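Local coordinates for protein ketosynthase (Streptomyces sp. MSC090213JE08, PDB 6KXD) that probably catalyses condensation of an acyl chain with malonyl units on acyl carrier protein, as the ketosynthase of a ketosynthase/chain length factor system in ishigamide biosynthesis, at residues H69-D74 against I152-R157; A105-G110 against L156-V161; P59-G64 against G79-A84. All blocks are in the same frame, centred on the assembly; numbering follows the deposited sequence.

Interaction 1 of 3, residues H69-D74 against I152-R157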
ATOM      1  N   HIS A  69     -10.652   2.269 -22.237  1.00 40.80           N
ATOM      2  CA  HIS A  69     -10.969   0.868 -22.201  1.00 41.56           C
ATOM      3  C   HIS A  69     -11.774   0.506 -20.972  1.00 42.25           C
ATOM      4  O   HIS A  69     -12.607  -0.295 -21.054  1.00 42.17           O
ATOM      5  CB  HIS A  69      -9.711   0.001 -22.235  1.00 45.58           C
ATOM      6  CG  HIS A  69      -8.986   0.153 -23.507  1.00 47.93           C
ATOM      7  ND1 HIS A  69      -7.624   0.381 -23.577  1.00 48.80           N
ATOM      8  CD2 HIS A  69      -9.453   0.126 -24.771  1.00 51.77           C
ATOM      9  CE1 HIS A  69      -7.281   0.459 -24.843  1.00 50.75           C
ATOM     10  NE2 HIS A  69      -8.386   0.337 -25.591  1.00 47.00           N
ATOM     11  N   VAL A  70     -11.404   1.065 -19.815  1.00 41.65           N
ATOM     12  CA  VAL A  70     -12.014   0.697 -18.595  1.00 44.12           C
ATOM     13  C   VAL A  70     -13.285   1.529 -18.460  1.00 39.36           C
ATOM     14  O   VAL A  70     -13.211   2.748 -18.481  1.00 41.17           O
ATOM     15  CB  VAL A  70     -11.050   0.959 -17.421  1.00 38.24           C
ATOM     16  CG1 VAL A  70     -11.740   0.648 -16.110  1.00 43.33           C
ATOM     17  CG2 VAL A  70      -9.776   0.143 -17.566  1.00 41.64           C
ATOM     18  N   PRO A  71     -14.473   0.939 -18.242  1.00 43.26           N
ATOM     19  CA  PRO A  71     -15.654   1.733 -17.934  1.00 41.56           C
ATOM     20  C   PRO A  71     -15.402   2.600 -16.702  1.00 48.51           C
ATOM     21  O   PRO A  71     -14.844   2.105 -15.736  1.00 41.53           O
ATOM     22  CB  PRO A  71     -16.734   0.710 -17.610  1.00 42.11           C
ATOM     23  CG  PRO A  71     -16.269  -0.550 -18.300  1.00 44.63           C
ATOM     24  CD  PRO A  71     -14.765  -0.489 -18.284  1.00 42.60           C
ATOM     25  N   LEU A  72     -15.842   3.850 -16.765  1.00 39.22           N
ATOM     26  CA  LEU A  72     -15.646   4.806 -15.663  1.00 42.52           C
ATOM     27  C   LEU A  72     -16.282   4.319 -14.366  1.00 47.30           C
ATOM     28  O   LEU A  72     -15.720   4.592 -13.264  1.00 45.16           O
ATOM     29  CB  LEU A  72     -16.182   6.182 -16.067  1.00 44.26           C
ATOM     30  CG  LEU A  72     -15.446   6.849 -17.227  1.00 43.97           C
ATOM     31  CD1 LEU A  72     -16.084   8.202 -17.553  1.00 50.25           C
ATOM     32  CD2 LEU A  72     -13.970   6.994 -16.920  1.00 47.48           C
ATOM     33  N   ASP A  73     -17.393   3.571 -14.426  1.00 39.70           N
ATOM     34  CA  ASP A  73     -17.999   3.179 -13.205  1.00 43.43           C
ATOM     35  C   ASP A  73     -17.219   2.024 -12.537  1.00 39.43           C
ATOM     36  O   ASP A  73     -17.586   1.611 -11.469  1.00 43.78           O
ATOM     37  CB  ASP A  73     -19.476   2.854 -13.362  1.00 52.60           C
ATOM     38  CG  ASP A  73     -19.771   1.613 -14.168  1.00 56.87           C
ATOM     39  OD1 ASP A  73     -18.814   0.879 -14.549  1.00 61.90           O
ATOM     40  OD2 ASP A  73     -20.957   1.426 -14.456  1.00 51.81           O
ATOM     41  N   ASP A  74     -16.180   1.505 -13.189  1.00 39.49           N
ATOM     42  CA  ASP A  74     -15.333   0.496 -12.559  1.00 43.22           C
ATOM     43  C   ASP A  74     -14.384   1.164 -11.570  1.00 46.44           C
ATOM     44  O   ASP A  74     -13.685   0.496 -10.846  1.00 42.98           O
ATOM     45  CB  ASP A  74     -14.548  -0.275 -13.622  1.00 40.18           C
ATOM     46  CG  ASP A  74     -15.347  -1.401 -14.242  1.00 48.77           C
ATOM     47  OD1 ASP A  74     -16.524  -1.530 -13.882  1.00 49.09           O
ATOM     48  OD2 ASP A  74     -14.747  -2.165 -15.055  1.00 47.08           O
ATOM     49  N   ILE A 152      -5.076   0.309 -13.988  1.00 37.07           N
ATOM     50  CA  ILE A 152      -4.066   0.793 -14.876  1.00 38.27           C
ATOM     51  C   ILE A 152      -3.681  -0.338 -15.823  1.00 40.69           C
ATOM     52  O   ILE A 152      -3.519  -0.092 -17.018  1.00 40.36           O
ATOM     53  CB  ILE A 152      -2.832   1.319 -14.159  1.00 35.93           C
ATOM     54  CG1 ILE A 152      -3.196   2.576 -13.362  1.00 39.45           C
ATOM     55  CG2 ILE A 152      -1.706   1.537 -15.155  1.00 40.08           C
ATOM     56  CD1 ILE A 152      -2.150   3.038 -12.435  1.00 39.37           C
ATOM     57  N   ALA A 153      -3.489  -1.534 -15.257  1.00 39.18           N
ATOM     58  CA  ALA A 153      -3.073  -2.652 -16.094  1.00 39.30           C
ATOM     59  C   ALA A 153      -4.178  -2.905 -17.122  1.00 40.63           C
ATOM     60  O   ALA A 153      -3.915  -3.219 -18.318  1.00 41.04           O
ATOM     61  CB  ALA A 153      -2.760  -3.884 -15.289  1.00 39.10           C
ATOM     62  N   ARG A 154      -5.415  -2.836 -16.646  1.00 39.13           N
ATOM     63  CA  ARG A 154      -6.580  -3.050 -17.498  1.00 42.93           C
ATOM     64  C   ARG A 154      -6.592  -2.041 -18.646  1.00 41.37           C
ATOM     65  O   ARG A 154      -6.769  -2.403 -19.814  1.00 41.56           O
ATOM     66  CB  ARG A 154      -7.871  -2.955 -16.687  1.00 40.62           C
ATOM     67  CG  ARG A 154      -8.123  -4.178 -15.827  1.00 46.03           C
ATOM     68  CD  ARG A 154      -9.465  -4.111 -15.147  1.00 48.73           C
ATOM     69  NE  ARG A 154     -10.553  -4.051 -16.102  1.00 46.67           N
ATOM     70  CZ  ARG A 154     -11.785  -3.644 -15.788  1.00 52.77           C
ATOM     71  NH1 ARG A 154     -12.069  -3.362 -14.529  1.00 52.56           N
ATOM     72  NH2 ARG A 154     -12.713  -3.538 -16.725  1.00 51.82           N
ATOM     73  N   GLU A 155      -6.471  -0.773 -18.308  1.00 39.24           N
ATOM     74  CA  GLU A 155      -6.535   0.305 -19.314  1.00 44.78           C
ATOM     75  C   GLU A 155      -5.373   0.217 -20.326  1.00 45.62           C
ATOM     76  O   GLU A 155      -5.560   0.446 -21.534  1.00 44.65           O
ATOM     77  CB  GLU A 155      -6.514   1.640 -18.591  1.00 41.09           C
ATOM     78  CG  GLU A 155      -6.483   2.820 -19.523  1.00 41.29           C
ATOM     79  CD  GLU A 155      -7.712   3.002 -20.409  1.00 42.13           C
ATOM     80  OE1 GLU A 155      -8.748   2.362 -20.144  1.00 40.77           O
ATOM     81  OE2 GLU A 155      -7.608   3.803 -21.380  1.00 48.71           O
ATOM     82  N   LEU A 156      -4.166  -0.125 -19.859  1.00 40.32           N
ATOM     83  CA  LEU A 156      -3.025  -0.141 -20.736  1.00 40.07           C
ATOM     84  C   LEU A 156      -2.816  -1.523 -21.380  1.00 41.93           C
ATOM     85  O   LEU A 156      -1.845  -1.683 -22.154  1.00 48.08           O
ATOM     86  CB  LEU A 156      -1.794   0.344 -19.981  1.00 39.82           C
ATOM     87  CG  LEU A 156      -1.934   1.774 -19.465  1.00 41.42           C
ATOM     88  CD1 LEU A 156      -0.699   2.181 -18.701  1.00 46.35           C
ATOM     89  CD2 LEU A 156      -2.221   2.722 -20.608  1.00 44.92           C
ATOM     90  N   ARG A 157      -3.703  -2.474 -21.069  1.00 40.70           N
ATOM     91  CA  ARG A 157      -3.712  -3.814 -21.640  1.00 44.52           C
ATOM     92  C   ARG A 157      -2.417  -4.550 -21.307  1.00 49.87           C
ATOM     93  O   ARG A 157      -1.781  -5.137 -22.172  1.00 47.98           O
ATOM     94  CB  ARG A 157      -3.942  -3.700 -23.152  1.00 46.26           C
ATOM     95  CG  ARG A 157      -5.275  -3.055 -23.499  1.00 52.04           C
ATOM     96  CD  ARG A 157      -6.440  -3.922 -23.098  1.00 57.17           C
ATOM     97  NE  ARG A 157      -6.392  -5.209 -23.774  1.00 62.37           N
ATOM     98  CZ  ARG A 157      -7.093  -6.281 -23.419  1.00 62.85           C
ATOM     99  NH1 ARG A 157      -7.947  -6.214 -22.405  1.00 56.23           N
ATOM    100  NH2 ARG A 157      -6.911  -7.421 -24.068  1.00 61.54           N
TER

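Interaction 2 of 3, residues A105-G110 against L156-V161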
ATOM      1  N   ALA A 105       6.040  -6.007 -15.918  1.00 48.66           N
ATOM      2  CA  ALA A 105       6.137  -4.668 -15.368  1.00 43.92           C
ATOM      3  C   ALA A 105       5.580  -4.690 -13.964  1.00 41.21           C
ATOM      4  O   ALA A 105       4.791  -5.592 -13.585  1.00 44.10           O
ATOM      5  CB  ALA A 105       5.361  -3.707 -16.231  1.00 49.00           C
ATOM      6  N   VAL A 106       5.994  -3.680 -13.210  1.00 40.67           N
ATOM      7  CA  VAL A 106       5.410  -3.435 -11.960  1.00 40.12           C
ATOM      8  C   VAL A 106       4.575  -2.156 -12.118  1.00 39.66           C
ATOM      9  O   VAL A 106       5.043  -1.192 -12.691  1.00 40.69           O
ATOM     10  CB  VAL A 106       6.477  -3.341 -10.853  1.00 43.39           C
ATOM     11  CG1 VAL A 106       5.941  -2.675  -9.594  1.00 52.12           C
ATOM     12  CG2 VAL A 106       7.039  -4.709 -10.522  1.00 41.74           C
ATOM     13  N   ILE A 107       3.354  -2.176 -11.569  1.00 37.31           N
ATOM     14  CA  ILE A 107       2.506  -1.007 -11.463  1.00 36.54           C
ATOM     15  C   ILE A 107       2.189  -0.843  -9.987  1.00 36.13           C
ATOM     16  O   ILE A 107       1.572  -1.696  -9.419  1.00 37.56           O
ATOM     17  CB  ILE A 107       1.221  -1.169 -12.278  1.00 39.18           C
ATOM     18  CG1 ILE A 107       1.511  -1.350 -13.765  1.00 41.66           C
ATOM     19  CG2 ILE A 107       0.275  -0.005 -12.003  1.00 41.63           C
ATOM     20  CD1 ILE A 107       0.261  -1.613 -14.576  1.00 42.32           C
ATOM     21  N   THR A 108       2.664   0.234  -9.405  1.00 38.26           N
ATOM     22  CA  THR A 108       2.537   0.413  -7.975  1.00 35.93           C
ATOM     23  C   THR A 108       2.092   1.855  -7.758  1.00 37.45           C
ATOM     24  O   THR A 108       2.781   2.791  -8.186  1.00 40.11           O
ATOM     25  CB  THR A 108       3.810  -0.061  -7.274  1.00 46.41           C
ATOM     26  OG1 THR A 108       3.695   0.213  -5.879  1.00 55.23           O
ATOM     27  CG2 THR A 108       5.041   0.589  -7.840  1.00 50.95           C
ATOM     28  N   VAL A 109       0.864   1.949  -7.237  1.00 38.26           N
ATOM     29  CA  VAL A 109       0.158   3.154  -6.998  1.00 37.25           C
ATOM     30  C   VAL A 109      -0.021   3.278  -5.492  1.00 36.05           C
ATOM     31  O   VAL A 109      -0.582   2.417  -4.857  1.00 37.18           O
ATOM     32  CB  VAL A 109      -1.210   3.194  -7.687  1.00 42.82           C
ATOM     33  CG1 VAL A 109      -1.903   4.502  -7.372  1.00 47.55           C
ATOM     34  CG2 VAL A 109      -1.080   3.015  -9.191  1.00 48.42           C
ATOM     35  N   GLY A 110       0.410   4.410  -4.973  1.00 36.83           N
ATOM     36  CA  GLY A 110       0.216   4.736  -3.585  1.00 38.94           C
ATOM     37  C   GLY A 110      -1.133   5.375  -3.374  1.00 38.39           C
ATOM     38  O   GLY A 110      -1.634   6.053  -4.251  1.00 39.40           O
ATOM     39  N   LEU A 156      -4.166  -0.125 -19.859  1.00 40.32           N
ATOM     40  CA  LEU A 156      -3.025  -0.141 -20.736  1.00 40.07           C
ATOM     41  C   LEU A 156      -2.816  -1.523 -21.380  1.00 41.93           C
ATOM     42  O   LEU A 156      -1.845  -1.683 -22.154  1.00 48.08           O
ATOM     43  CB  LEU A 156      -1.794   0.344 -19.981  1.00 39.82           C
ATOM     44  CG  LEU A 156      -1.934   1.774 -19.465  1.00 41.42           C
ATOM     45  CD1 LEU A 156      -0.699   2.181 -18.701  1.00 46.35           C
ATOM     46  CD2 LEU A 156      -2.221   2.722 -20.608  1.00 44.92           C
ATOM     47  N   ARG A 157      -3.703  -2.474 -21.069  1.00 40.70           N
ATOM     48  CA  ARG A 157      -3.712  -3.814 -21.640  1.00 44.52           C
ATOM     49  C   ARG A 157      -2.417  -4.550 -21.307  1.00 49.87           C
ATOM     50  O   ARG A 157      -1.781  -5.137 -22.172  1.00 47.98           O
ATOM     51  CB  ARG A 157      -3.942  -3.700 -23.152  1.00 46.26           C
ATOM     52  CG  ARG A 157      -5.275  -3.055 -23.499  1.00 52.04           C
ATOM     53  CD  ARG A 157      -6.440  -3.922 -23.098  1.00 57.17           C
ATOM     54  NE  ARG A 157      -6.392  -5.209 -23.774  1.00 62.37           N
ATOM     55  CZ  ARG A 157      -7.093  -6.281 -23.419  1.00 62.85           C
ATOM     56  NH1 ARG A 157      -7.947  -6.214 -22.405  1.00 56.23           N
ATOM     57  NH2 ARG A 157      -6.911  -7.421 -24.068  1.00 61.54           N
ATOM     58  N   MET A 158      -2.050  -4.510 -20.028  1.00 40.97           N
ATOM     59  CA  MET A 158      -0.849  -5.100 -19.536  1.00 43.06           C
ATOM     60  C   MET A 158      -1.203  -6.211 -18.560  1.00 47.12           C
ATOM     61  O   MET A 158      -1.468  -5.958 -17.382  1.00 45.41           O
ATOM     62  CB  MET A 158      -0.011  -4.062 -18.812  1.00 42.86           C
ATOM     63  CG  MET A 158       0.432  -2.936 -19.688  1.00 45.38           C
ATOM     64  SD  MET A 158       1.187  -1.577 -18.781  1.00 51.01           S
ATOM     65  CE  MET A 158       2.720  -2.363 -18.282  1.00 58.16           C
ATOM     66  N   PRO A 159      -1.241  -7.483 -18.996  1.00 43.96           N
ATOM     67  CA  PRO A 159      -1.610  -8.573 -18.095  1.00 44.24           C
ATOM     68  C   PRO A 159      -0.436  -9.024 -17.224  1.00 43.11           C
ATOM     69  O   PRO A 159      -0.668  -9.549 -16.126  1.00 44.16           O
ATOM     70  CB  PRO A 159      -2.071  -9.696 -19.028  1.00 50.68           C
ATOM     71  CG  PRO A 159      -1.320  -9.424 -20.322  1.00 48.96           C
ATOM     72  CD  PRO A 159      -1.151  -7.921 -20.407  1.00 48.06           C
ATOM     73  N   ASN A 160       0.784  -8.802 -17.720  1.00 40.71           N
ATOM     74  CA  ASN A 160       1.997  -9.331 -17.131  1.00 42.17           C
ATOM     75  C   ASN A 160       2.570  -8.306 -16.151  1.00 41.24           C
ATOM     76  O   ASN A 160       3.662  -7.818 -16.315  1.00 48.60           O
ATOM     77  CB  ASN A 160       3.038  -9.753 -18.178  1.00 50.79           C
ATOM     78  CG  ASN A 160       4.099 -10.646 -17.559  1.00 61.00           C
ATOM     79  OD1 ASN A 160       3.906 -11.159 -16.446  1.00 60.19           O
ATOM     80  ND2 ASN A 160       5.227 -10.820 -18.243  1.00 63.96           N
ATOM     81  N   VAL A 161       1.757  -7.983 -15.142  1.00 40.78           N
ATOM     82  CA  VAL A 161       1.996  -6.921 -14.238  1.00 41.68           C
ATOM     83  C   VAL A 161       1.826  -7.460 -12.823  1.00 42.92           C
ATOM     84  O   VAL A 161       0.881  -8.200 -12.555  1.00 45.67           O
ATOM     85  CB  VAL A 161       0.970  -5.819 -14.560  1.00 46.24           C
ATOM     86  CG1 VAL A 161       0.649  -4.922 -13.383  1.00 51.77           C
ATOM     87  CG2 VAL A 161       1.467  -5.038 -15.765  1.00 48.05           C
TER

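Interaction 3 of 3, residues P59-G64 against G79-A84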
ATOM      1  N   PRO A  59      -9.762  20.716 -10.838  1.00 56.84           N
ATOM      2  CA  PRO A  59     -10.939  21.515 -11.200  1.00 60.73           C
ATOM      3  C   PRO A  59     -11.805  20.935 -12.336  1.00 66.53           C
ATOM      4  O   PRO A  59     -13.045  20.882 -12.191  1.00 64.33           O
ATOM      5  CB  PRO A  59     -10.278  22.855 -11.574  1.00 53.76           C
ATOM      6  CG  PRO A  59      -8.951  22.483 -12.129  1.00 56.82           C
ATOM      7  CD  PRO A  59      -8.493  21.326 -11.261  1.00 50.59           C
ATOM      8  N   ASP A  60     -11.163  20.484 -13.421  1.00 57.74           N
ATOM      9  CA  ASP A  60     -11.871  20.261 -14.675  1.00 71.88           C
ATOM     10  C   ASP A  60     -11.392  18.962 -15.333  1.00 73.87           C
ATOM     11  O   ASP A  60     -11.029  18.939 -16.510  1.00 75.04           O
ATOM     12  CB  ASP A  60     -11.726  21.471 -15.605  1.00 81.47           C
ATOM     13  CG  ASP A  60     -12.663  22.627 -15.276  1.00 85.78           C
ATOM     14  OD1 ASP A  60     -13.840  22.361 -14.926  1.00 87.26           O
ATOM     15  OD2 ASP A  60     -12.212  23.788 -15.362  1.00 87.87           O
ATOM     16  N   PHE A  61     -11.500  17.869 -14.576  1.00 60.11           N
ATOM     17  CA  PHE A  61     -11.057  16.570 -14.996  1.00 56.00           C
ATOM     18  C   PHE A  61     -11.993  15.989 -16.066  1.00 52.47           C
ATOM     19  O   PHE A  61     -13.182  15.843 -15.844  1.00 53.37           O
ATOM     20  CB  PHE A  61     -11.032  15.634 -13.785  1.00 53.88           C
ATOM     21  CG  PHE A  61     -10.665  14.216 -14.114  1.00 46.50           C
ATOM     22  CD1 PHE A  61      -9.459  13.935 -14.733  1.00 46.35           C
ATOM     23  CD2 PHE A  61     -11.486  13.171 -13.725  1.00 51.57           C
ATOM     24  CE1 PHE A  61      -9.104  12.626 -15.019  1.00 45.52           C
ATOM     25  CE2 PHE A  61     -11.128  11.867 -14.021  1.00 45.87           C
ATOM     26  CZ  PHE A  61      -9.936  11.606 -14.648  1.00 45.21           C
ATOM     27  N   GLU A  62     -11.414  15.598 -17.204  1.00 50.46           N
ATOM     28  CA  GLU A  62     -12.174  14.971 -18.295  1.00 55.04           C
ATOM     29  C   GLU A  62     -11.600  13.585 -18.552  1.00 45.56           C
ATOM     30  O   GLU A  62     -10.593  13.450 -19.259  1.00 52.80           O
ATOM     31  CB  GLU A  62     -12.105  15.836 -19.553  1.00 58.94           C
ATOM     32  CG  GLU A  62     -13.004  17.057 -19.482  1.00 68.83           C
ATOM     33  CD  GLU A  62     -12.796  18.029 -20.634  1.00 79.77           C
ATOM     34  OE1 GLU A  62     -13.433  19.102 -20.610  1.00 77.93           O
ATOM     35  OE2 GLU A  62     -11.988  17.711 -21.546  1.00 73.56           O
ATOM     36  N   PRO A  63     -12.221  12.547 -17.968  1.00 50.83           N
ATOM     37  CA  PRO A  63     -11.658  11.203 -18.017  1.00 55.53           C
ATOM     38  C   PRO A  63     -11.502  10.716 -19.463  1.00 55.58           C
ATOM     39  O   PRO A  63     -10.518  10.069 -19.775  1.00 56.34           O
ATOM     40  CB  PRO A  63     -12.614  10.350 -17.168  1.00 51.13           C
ATOM     41  CG  PRO A  63     -13.843  11.195 -16.901  1.00 56.21           C
ATOM     42  CD  PRO A  63     -13.468  12.624 -17.198  1.00 48.49           C
ATOM     43  N   GLY A  64     -12.424  11.136 -20.341  1.00 57.66           N
ATOM     44  CA  GLY A  64     -12.438  10.758 -21.734  1.00 53.10           C
ATOM     45  C   GLY A  64     -11.163  11.134 -22.470  1.00 54.75           C
ATOM     46  O   GLY A  64     -10.833  10.542 -23.498  1.00 57.30           O
ATOM     47  N   GLY A  79      -9.151   6.255  -8.772  1.00 38.10           N
ATOM     48  CA  GLY A  79      -8.802   5.282  -9.825  1.00 37.93           C
ATOM     49  C   GLY A  79      -8.766   5.961 -11.176  1.00 39.61           C
ATOM     50  O   GLY A  79      -7.865   5.777 -11.947  1.00 38.20           O
ATOM     51  N   GLN A  80      -9.739   6.837 -11.425  1.00 43.22           N
ATOM     52  CA  GLN A  80      -9.728   7.564 -12.671  1.00 42.99           C
ATOM     53  C   GLN A  80      -8.479   8.428 -12.758  1.00 41.16           C
ATOM     54  O   GLN A  80      -7.802   8.438 -13.764  1.00 41.49           O
ATOM     55  CB  GLN A  80     -11.019   8.356 -12.886  1.00 39.16           C
ATOM     56  CG  GLN A  80     -12.231   7.463 -12.946  1.00 44.39           C
ATOM     57  CD  GLN A  80     -13.497   8.282 -13.021  1.00 45.20           C
ATOM     58  OE1 GLN A  80     -13.461   9.469 -13.324  1.00 46.07           O
ATOM     59  NE2 GLN A  80     -14.607   7.625 -12.814  1.00 45.79           N
ATOM     60  N   TYR A  81      -8.121   9.125 -11.673  1.00 38.73           N
ATOM     61  CA  TYR A  81      -6.946   9.912 -11.756  1.00 39.85           C
ATOM     62  C   TYR A  81      -5.710   9.062 -12.027  1.00 40.09           C
ATOM     63  O   TYR A  81      -4.801   9.469 -12.804  1.00 42.42           O
ATOM     64  CB  TYR A  81      -6.714  10.684 -10.464  1.00 41.83           C
ATOM     65  CG  TYR A  81      -7.715  11.751 -10.128  1.00 43.49           C
ATOM     66  CD1 TYR A  81      -8.521  12.339 -11.090  1.00 43.23           C
ATOM     67  CD2 TYR A  81      -7.794  12.256  -8.839  1.00 43.72           C
ATOM     68  CE1 TYR A  81      -9.421  13.334 -10.755  1.00 41.73           C
ATOM     69  CE2 TYR A  81      -8.674  13.271  -8.502  1.00 48.89           C
ATOM     70  CZ  TYR A  81      -9.479  13.829  -9.478  1.00 50.56           C
ATOM     71  OH  TYR A  81     -10.381  14.813  -9.212  1.00 47.52           O
ATOM     72  N   ALA A  82      -5.661   7.881 -11.397  1.00 41.04           N
ATOM     73  CA  ALA A  82      -4.503   7.040 -11.489  1.00 37.36           C
ATOM     74  C   ALA A  82      -4.307   6.619 -12.955  1.00 39.13           C
ATOM     75  O   ALA A  82      -3.199   6.714 -13.528  1.00 42.16           O
ATOM     76  CB  ALA A  82      -4.694   5.838 -10.622  1.00 37.78           C
ATOM     77  N   VAL A  83      -5.427   6.198 -13.533  1.00 39.17           N
ATOM     78  CA  VAL A  83      -5.442   5.657 -14.908  1.00 37.73           C
ATOM     79  C   VAL A  83      -5.080   6.794 -15.877  1.00 41.96           C
ATOM     80  O   VAL A  83      -4.234   6.607 -16.762  1.00 42.17           O
ATOM     81  CB  VAL A  83      -6.805   5.016 -15.242  1.00 40.80           C
ATOM     82  CG1 VAL A  83      -6.880   4.594 -16.703  1.00 46.34           C
ATOM     83  CG2 VAL A  83      -7.117   3.804 -14.385  1.00 40.75           C
ATOM     84  N   ALA A  84      -5.700   7.972 -15.703  1.00 43.68           N
ATOM     85  CA  ALA A  84      -5.381   9.124 -16.554  1.00 45.67           C
ATOM     86  C   ALA A  84      -3.887   9.477 -16.475  1.00 48.64           C
ATOM     87  O   ALA A  84      -3.248   9.632 -17.494  1.00 43.66           O
ATOM     88  CB  ALA A  84      -6.296  10.279 -16.214  1.00 46.77           C
TER

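Interaction 1 of 3, residues H69-D74 against I152-R157
His69 is bonded to Glu155 twice, once through its ring and once through its backbone. His69 ND1 donates to Glu155 O at 2.9 Å. This bond is nearly straight, 168° at the hydrogen, and the oxygen lies in the ring plane. His69 CG stands beside its own backbone N (chi1 -65°), and ring and backbone N-H both reach Glu155. His69 N donates to Glu155 OE1 at 2.8 Å, on the syn lone pair of that oxygen.

Val70 N donates to the same oxygen. Val70 N lies 3.0 Å from Glu155 OE1 and arrives nearly along the C-O axis. Two successive backbone N-H groups thus grip one oxygen. The other oxygen, OE2, takes His68 N and a salt bridge from Arg87. These donors would be expected to keep the buried carboxylate charged. The two Val70 methyls have different partners. Val70 CG2 packs on Arg154 CB at 3.7 Å. CG1 stands over one face of the Arg154 guanidinium, offset toward the rim.

Pro71 adds a light contact, with CD 4.0 Å from Arg154 NH2. The chain then makes a 3-10 turn. At its end, Asp74 OD2 receives both end nitrogens of Arg154 in a salt bridge, NH1 and NH2 each at 3.0 Å. OD2 lies close to the guanidinium plane, while the carboxylate is turned 52° from it. NH2 meets OD2 nearly in line with its C-O bond, and NH1 comes from above the carboxylate plane.

The contact fastens the loop before helix 77-93 to the C-terminal part of helix 147-156, where Arg157 forms a Schellman motif. Helix 77-93 touches Glu155 through Val83. Strand 105-110 lies against Ile152 and Ala153. Arg157 also forms a salt bridge with Asp262 of the neighbouring subunit.

Interaction 2 of 3, residues A105-G110 against L156-V161
Ala105 and Val161 begin the parallel pairing of strands 105-110 and 161-166, the two strands of a beta-alpha-beta crossover in the thiolase-like fold. Ala105 CA and Val161 CA are 4.8 Å apart. Ala105 N donates to Asn160 O at 3.0 Å, in the plane of that carbonyl. Asn160 is the centre of an inverse gamma turn that leads into the strand. On the same edge, Ala105 O takes a CA-H...O contact from Val161 CA at 3.2 Å.

The side chains of Ala105, Ile107 and Val161 share one face of the sheet. Ile107 CD1 lies 3.5 Å from Val161 CG1 and also touches CG2, so the end of the isoleucine rests on both valine methyls. Met158 closes the group from the loop. A bend at its chi3 (70°) brings Met158 CE to 3.6 Å from Ala105 CB, and Met158 SD lies 4.3 Å from Ile107 CD1. An alanine in place of Ile107 would probably open a gap beside the Val161 methyls and leave Met158 SD without this neighbour.

Helix 147-156 covers this face, with Ile152 and Ala153 against Ile107. Leu100 of helix 97-101 lies on Met158. Strand 191-198 pairs with strand 105-110 through backbone bonds at Val106.

Interaction 3 of 3, residues P59-G64 against G79-A84
Phe61 and Tyr81 form a T-shaped (edge-to-face) aromatic pair. The edge of Tyr81 points at one face of Phe61. The ring centroids are 4.9 Å apart and the planes stand at 84°. The leading atom is Tyr81 CE1, which sits over the rim of the Phe61 ring rather than its centre, 3.6 Å from Phe61 CD2. Phe61 CG is anti to its backbone N (chi1 176°), and CG therefore points from the loop to the helix. The opposite face of Phe61 is covered by its own chain, with Pro63 N above the ring centre. The ring therefore lies between a tyrosine edge and the backbone N of Pro63.

Two apolar contacts meet the rim of Phe61. Ala84 CB lies at the edge, in the ring plane, 3.8 Å from Phe61 CE1. Gln80 CB lies 3.7 Å from Phe61 CE2. Gln80 and Ala84 are one helical turn apart, and the ring edge reaches both.

No hydrogen bond joins the segments. Gln80 OE1 approaches the ring edge in plane, 3.4 Å from Phe61 CE2, with the amide turned only 28° from the ring. Gln80 OE1 also lies 4.0 Å from Pro63 CG. The amide has its anchor elsewhere, as Gln80 NE2 donates to Leu72 O. Tyr81 OH is likewise held outside the contact, by hydrogen bonds with Glu233 and Arg77.

The contact pins the loop after strand 54-55 onto the N-terminal half of helix 77-93. Ile18 of strand 10-19 touches Phe61, Tyr81 and Ala84, so the central sheet lies beside the pair. Val83 faces helix 147-156, where it meets Val151 and Glu155.

How the interactions relate
From the N terminus, the chain first closes a short loop at interaction 3, where 59-64 meets helix 77-93 after only 14 intervening residues. Interaction 1 starts inside that loop, at 69-74, and closes far beyond it on helix 147-156, so the two cross. Leu72 of interaction 1 ties them, packing with CD2 on Pro63 of interaction 3. Interaction 2 follows interaction 3 in series and ends on the stretch where interaction 1 ends, with Leu156 and Arg157 in common. Ala153 O probably accepts from Met158 N there. Together the contacts join the loop before helix 77-93, helices 77-93 and 147-156, and the parallel strands 105-110 and 161-166.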